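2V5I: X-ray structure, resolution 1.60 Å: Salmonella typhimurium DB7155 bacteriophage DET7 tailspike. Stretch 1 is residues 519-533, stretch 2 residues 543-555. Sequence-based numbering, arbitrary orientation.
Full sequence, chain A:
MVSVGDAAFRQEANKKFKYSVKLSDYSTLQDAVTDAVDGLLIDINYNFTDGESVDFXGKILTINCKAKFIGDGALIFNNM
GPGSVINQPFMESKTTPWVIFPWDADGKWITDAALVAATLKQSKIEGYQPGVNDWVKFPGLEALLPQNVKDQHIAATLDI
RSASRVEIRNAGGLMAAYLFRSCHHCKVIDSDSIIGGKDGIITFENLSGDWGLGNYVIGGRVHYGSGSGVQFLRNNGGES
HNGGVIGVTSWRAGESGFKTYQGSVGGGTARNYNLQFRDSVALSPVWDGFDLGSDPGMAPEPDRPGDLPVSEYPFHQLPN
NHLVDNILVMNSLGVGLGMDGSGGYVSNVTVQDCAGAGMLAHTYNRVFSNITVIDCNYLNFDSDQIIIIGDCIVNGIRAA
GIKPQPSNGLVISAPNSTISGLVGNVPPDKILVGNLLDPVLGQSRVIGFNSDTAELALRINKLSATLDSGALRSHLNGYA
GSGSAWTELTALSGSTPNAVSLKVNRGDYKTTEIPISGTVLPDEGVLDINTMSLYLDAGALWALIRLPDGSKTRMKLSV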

# COMPACT_ATOMS: atom_id res chain seq x y z
N THR A 519 -35.66 46.45 -11.64
CA THR A 519 -36.98 46.82 -11.10
C THR A 519 -36.86 47.42 -9.68
O THR A 519 -35.86 47.24 -8.99
CB THR A 519 -37.88 45.58 -11.01
OG1 THR A 519 -37.24 44.55 -10.24
CG2 THR A 519 -38.16 45.01 -12.39
N VAL A 520 -37.90 48.12 -9.24
CA VAL A 520 -37.88 48.73 -7.92
C VAL A 520 -37.83 47.66 -6.82
O VAL A 520 -38.64 46.74 -6.79
CB VAL A 520 -39.16 49.65 -7.72
CG1 VAL A 520 -39.18 50.20 -6.33
CG2 VAL A 520 -39.13 50.76 -8.73
N LEU A 521 -36.84 47.75 -5.95
CA LEU A 521 -36.64 46.75 -4.92
C LEU A 521 -37.61 46.94 -3.78
O LEU A 521 -37.72 48.06 -3.26
CB LEU A 521 -35.24 46.78 -4.34
CG LEU A 521 -34.15 46.14 -5.11
CD1 LEU A 521 -32.82 46.45 -4.43
CD2 LEU A 521 -34.39 44.67 -5.24
N PRO A 522 -38.21 45.85 -3.28
CA PRO A 522 -38.91 45.93 -2.02
C PRO A 522 -37.94 46.12 -0.83
O PRO A 522 -36.73 45.85 -0.96
CB PRO A 522 -39.67 44.59 -1.99
CG PRO A 522 -38.77 43.67 -2.62
CD PRO A 522 -38.19 44.47 -3.79
N ASP A 523 -38.46 46.56 0.33
CA ASP A 523 -37.64 46.72 1.52
C ASP A 523 -36.78 45.52 1.90
O ASP A 523 -35.64 45.68 2.36
CB ASP A 523 -38.53 47.07 2.74
CG ASP A 523 -38.89 48.54 2.83
OD1 ASP A 523 -38.63 49.31 1.85
OD2 ASP A 523 -39.47 48.94 3.88
N GLU A 524 -37.31 44.31 1.66
CA GLU A 524 -36.60 43.05 1.95
C GLU A 524 -35.33 42.89 1.07
O GLU A 524 -34.53 41.99 1.31
CB GLU A 524 -37.45 41.80 1.65
CG GLU A 524 -38.82 41.69 2.19
CD GLU A 524 -39.86 42.32 1.25
OE1 GLU A 524 -39.92 43.53 1.31
OE2 GLU A 524 -40.61 41.63 0.49
N GLY A 525 -35.18 43.69 0.01
CA GLY A 525 -33.97 43.69 -0.78
C GLY A 525 -32.68 44.13 -0.12
O GLY A 525 -31.63 44.06 -0.76
N VAL A 526 -32.74 44.62 1.11
CA VAL A 526 -31.54 44.82 1.89
C VAL A 526 -31.72 44.19 3.29
O VAL A 526 -32.78 44.33 3.89
CB VAL A 526 -31.16 46.35 1.98
CG1 VAL A 526 -32.11 47.14 2.84
CG2 VAL A 526 -29.80 46.50 2.39
N LEU A 527 -30.70 43.51 3.76
CA LEU A 527 -30.77 42.72 5.01
C LEU A 527 -30.01 43.35 6.19
O LEU A 527 -30.61 43.68 7.18
CB LEU A 527 -30.29 41.30 4.75
CG LEU A 527 -30.30 40.36 5.96
CD1 LEU A 527 -31.75 40.12 6.41
CD2 LEU A 527 -29.62 39.05 5.57
N ASP A 528 -28.68 43.45 6.08
CA ASP A 528 -27.83 43.85 7.16
C ASP A 528 -27.76 45.35 7.31
O ASP A 528 -27.74 46.09 6.32
CB ASP A 528 -26.40 43.36 6.93
CG ASP A 528 -26.23 41.83 6.98
OD1 ASP A 528 -27.10 41.12 7.54
OD2 ASP A 528 -25.14 41.36 6.50
N ILE A 529 -27.60 45.80 8.55
CA ILE A 529 -27.28 47.20 8.84
C ILE A 529 -25.99 47.64 8.15
O ILE A 529 -25.05 46.85 8.03
CB ILE A 529 -27.14 47.40 10.37
CG1 ILE A 529 -28.55 47.33 10.99
CG2 ILE A 529 -26.50 48.74 10.69
CD1 ILE A 529 -28.56 47.23 12.48
N ASN A 530 -26.01 48.86 7.63
CA ASN A 530 -24.87 49.47 6.92
C ASN A 530 -24.50 48.67 5.66
O ASN A 530 -23.34 48.41 5.38
CB ASN A 530 -23.67 49.67 7.84
CG ASN A 530 -23.95 50.67 8.96
OD1 ASN A 530 -24.83 51.52 8.86
ND2 ASN A 530 -23.27 50.49 10.06
N THR A 531 -25.54 48.31 4.95
CA THR A 531 -25.40 47.78 3.62
C THR A 531 -26.34 48.48 2.64
O THR A 531 -27.35 49.03 3.02
CB THR A 531 -25.59 46.23 3.58
OG1 THR A 531 -26.95 45.90 3.83
CG2 THR A 531 -24.68 45.51 4.57
N MET A 532 -25.99 48.42 1.37
CA MET A 532 -26.68 49.15 0.28
C MET A 532 -26.92 48.23 -0.90
O MET A 532 -26.03 47.51 -1.29
CB MET A 532 -25.76 50.29 -0.20
CG MET A 532 -26.25 51.01 -1.37
SD MET A 532 -25.01 52.17 -1.97
CE MET A 532 -24.03 51.07 -3.01
N SER A 533 -28.14 48.24 -1.45
CA SER A 533 -28.45 47.55 -2.71
C SER A 533 -28.90 48.57 -3.75
O SER A 533 -29.64 49.52 -3.43
CB SER A 533 -29.63 46.63 -2.50
OG SER A 533 -29.30 45.66 -1.54
N ALA A 543 -30.43 53.85 -4.44
CA ALA A 543 -29.87 52.98 -3.42
C ALA A 543 -30.95 52.70 -2.37
O ALA A 543 -31.60 53.63 -1.86
CB ALA A 543 -28.65 53.60 -2.71
N LEU A 544 -31.09 51.44 -2.01
CA LEU A 544 -31.83 50.98 -0.84
C LEU A 544 -30.82 50.64 0.25
O LEU A 544 -29.95 49.81 0.06
CB LEU A 544 -32.65 49.74 -1.20
CG LEU A 544 -33.41 49.06 -0.04
CD1 LEU A 544 -34.41 50.00 0.61
CD2 LEU A 544 -34.10 47.81 -0.59
N ILE A 545 -30.90 51.38 1.38
CA ILE A 545 -29.87 51.33 2.40
C ILE A 545 -30.53 51.00 3.75
O ILE A 545 -31.53 51.60 4.10
CB ILE A 545 -29.15 52.68 2.51
CG1 ILE A 545 -28.33 52.89 1.24
CG2 ILE A 545 -28.26 52.73 3.76
CD1 ILE A 545 -27.76 54.23 1.06
N ARG A 546 -29.93 50.08 4.49
CA ARG A 546 -30.30 49.87 5.87
C ARG A 546 -29.34 50.67 6.74
O ARG A 546 -28.14 50.43 6.70
CB ARG A 546 -30.33 48.43 6.24
CG ARG A 546 -30.99 48.21 7.62
CD ARG A 546 -31.17 46.77 8.01
NE ARG A 546 -31.85 46.70 9.33
CZ ARG A 546 -31.72 45.71 10.20
NH1 ARG A 546 -31.01 44.62 9.92
NH2 ARG A 546 -32.36 45.79 11.37
N LEU A 547 -29.87 51.64 7.46
CA LEU A 547 -29.10 52.62 8.26
C LEU A 547 -28.66 52.06 9.59
O LEU A 547 -29.17 51.04 10.05
CB LEU A 547 -30.00 53.82 8.53
CG LEU A 547 -30.42 54.63 7.30
CD1 LEU A 547 -31.58 55.61 7.59
CD2 LEU A 547 -29.30 55.34 6.66
N PRO A 548 -27.73 52.77 10.28
CA PRO A 548 -27.27 52.33 11.58
C PRO A 548 -28.36 52.08 12.63
O PRO A 548 -28.20 51.17 13.45
CB PRO A 548 -26.36 53.49 12.02
CG PRO A 548 -25.80 53.99 10.76
CD PRO A 548 -26.98 53.92 9.78
N ASP A 549 -29.47 52.82 12.58
CA ASP A 549 -30.59 52.55 13.52
C ASP A 549 -31.51 51.39 13.12
O ASP A 549 -32.49 51.12 13.81
CB ASP A 549 -31.41 53.81 13.80
CG ASP A 549 -32.32 54.23 12.64
OD1 ASP A 549 -32.33 53.56 11.59
OD2 ASP A 549 -33.01 55.29 12.78
N GLY A 550 -31.21 50.72 12.02
CA GLY A 550 -31.93 49.52 11.55
C GLY A 550 -33.07 49.80 10.61
O GLY A 550 -33.62 48.88 10.00
N SER A 551 -33.42 51.07 10.45
CA SER A 551 -34.50 51.43 9.52
C SER A 551 -33.94 51.45 8.09
O SER A 551 -32.72 51.40 7.91
CB SER A 551 -35.10 52.78 9.89
OG SER A 551 -34.21 53.82 9.61
N LYS A 552 -34.81 51.45 7.10
CA LYS A 552 -34.42 51.43 5.70
C LYS A 552 -34.82 52.73 5.03
O LYS A 552 -35.89 53.33 5.34
CB LYS A 552 -35.08 50.22 5.03
CG LYS A 552 -34.55 48.93 5.60
CD LYS A 552 -35.14 47.69 4.98
CE LYS A 552 -34.69 46.43 5.73
NZ LYS A 552 -35.26 45.21 5.16
N THR A 553 -34.00 53.18 4.10
CA THR A 553 -34.25 54.36 3.37
C THR A 553 -33.85 54.18 1.91
O THR A 553 -33.04 53.28 1.59
CB THR A 553 -33.55 55.57 4.04
OG1 THR A 553 -34.09 56.79 3.54
CG2 THR A 553 -32.04 55.57 3.80
N ARG A 554 -34.38 55.04 1.03
CA ARG A 554 -34.11 55.04 -0.39
C ARG A 554 -33.54 56.39 -0.79
O ARG A 554 -34.11 57.45 -0.46
CB ARG A 554 -35.40 54.78 -1.19
CG ARG A 554 -35.99 53.41 -0.94
CD ARG A 554 -37.44 53.26 -1.42
NE ARG A 554 -37.97 51.97 -0.99
CZ ARG A 554 -37.78 50.81 -1.62
NH1 ARG A 554 -37.10 50.76 -2.77
NH2 ARG A 554 -38.30 49.70 -1.10
N MET A 555 -32.42 56.35 -1.48
CA MET A 555 -31.70 57.54 -1.93
C MET A 555 -31.46 57.51 -3.43
O MET A 555 -30.91 56.54 -3.98
CB MET A 555 -30.31 57.59 -1.26
CG MET A 555 -30.36 57.58 0.24
SD MET A 555 -28.78 58.00 1.00
CE MET A 555 -29.04 57.46 2.69
O HOH W 1 -39.32 51.89 1.68

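At the centre of the contact lies Leu-544, whose side chain (chi1 t, chi2 p) is covered by the loop that precedes strand 531-533. Val-526 points its CB toward the second stretch and sets CG1 3.7 Å from Leu-544 CG, while Leu-521 CB lies 4.1 Å from Leu-544 CD2. Leu-544 CD2 also comes within 3.3 Å of Pro-522 O, just before the short 3-10 segment. On the other face of the sheet, Met-532 CG packs 3.8 Å from both Ala-543 CB and Ile-545 CG1, so that apolar side chains cover both faces of the strand pair.

The backbones that carry these residues run antiparallel, at 157° between their N-to-C directions. Ser-533 and Leu-544 form a hydrogen-bonded pair with nearly linear geometry: Ser-533 N donates to Leu-544 O and Leu-544 N to Ser-533 O, each at 2.8 Å. Met-532 and Ile-545 form the adjoining non-hydrogen-bonded pair, with CA atoms 4.4 Å apart; here the close approach brings Met-532 CA to 3.3 Å from Leu-544 O in a CA-H...O contact. Further along, Arg-546 N donates to Thr-531 O (3.1 Å), and Arg-546 O accepts from Asn-530 N (2.8 Å), so that the backbone contact reaches Asn-530, just before the strand. Within the second stretch, strands 543-546 and 552-555 are themselves paired, which places Arg-554 beside Leu-544 and Lys-552 beside Arg-546, within reach of the same loop.

Arg-546 leads from the apolar centre to the polar edge. The extended side chain of Arg-546 brings NH1 to Leu-527 O (2.9 Å), near the guanidinium plane, while NE donates almost linearly to Gly-550 O (2.9 Å) in the turn of its own stretch. Ile-529 CG1 lies over one face of the guanidinium, 3.6 Å from Arg-546 CZ, an arrangement that leaves the in-plane N-H groups free for carbonyl acceptors.

Lys-552, fully extended beyond chi1, crosses to the loop and places NZ 2.9 Å from both Asp-523 O and Val-526 O. The ammonium thus joins a carbonyl of the 3-10 segment to one just after it, and the aliphatic chain of the lysine runs beside Val-526, with Lys-552 CD 3.8 Å from Val-526 CG1.

At the polar edge, Arg-554 grips Leu-521 O with both terminal nitrogens, NH1 and NH2 each 2.8 Å from that oxygen. Arg-554 NH2 also forms a salt bridge with Asp-523 OD1 (3.0 Å), adding charge pairing to the carbonyl bonds. The oxygen of a water lies 2.7 Å from Asp-523 OD1, to which the water donates, and 3.0 Å from Arg-554 NE, from which it accepts.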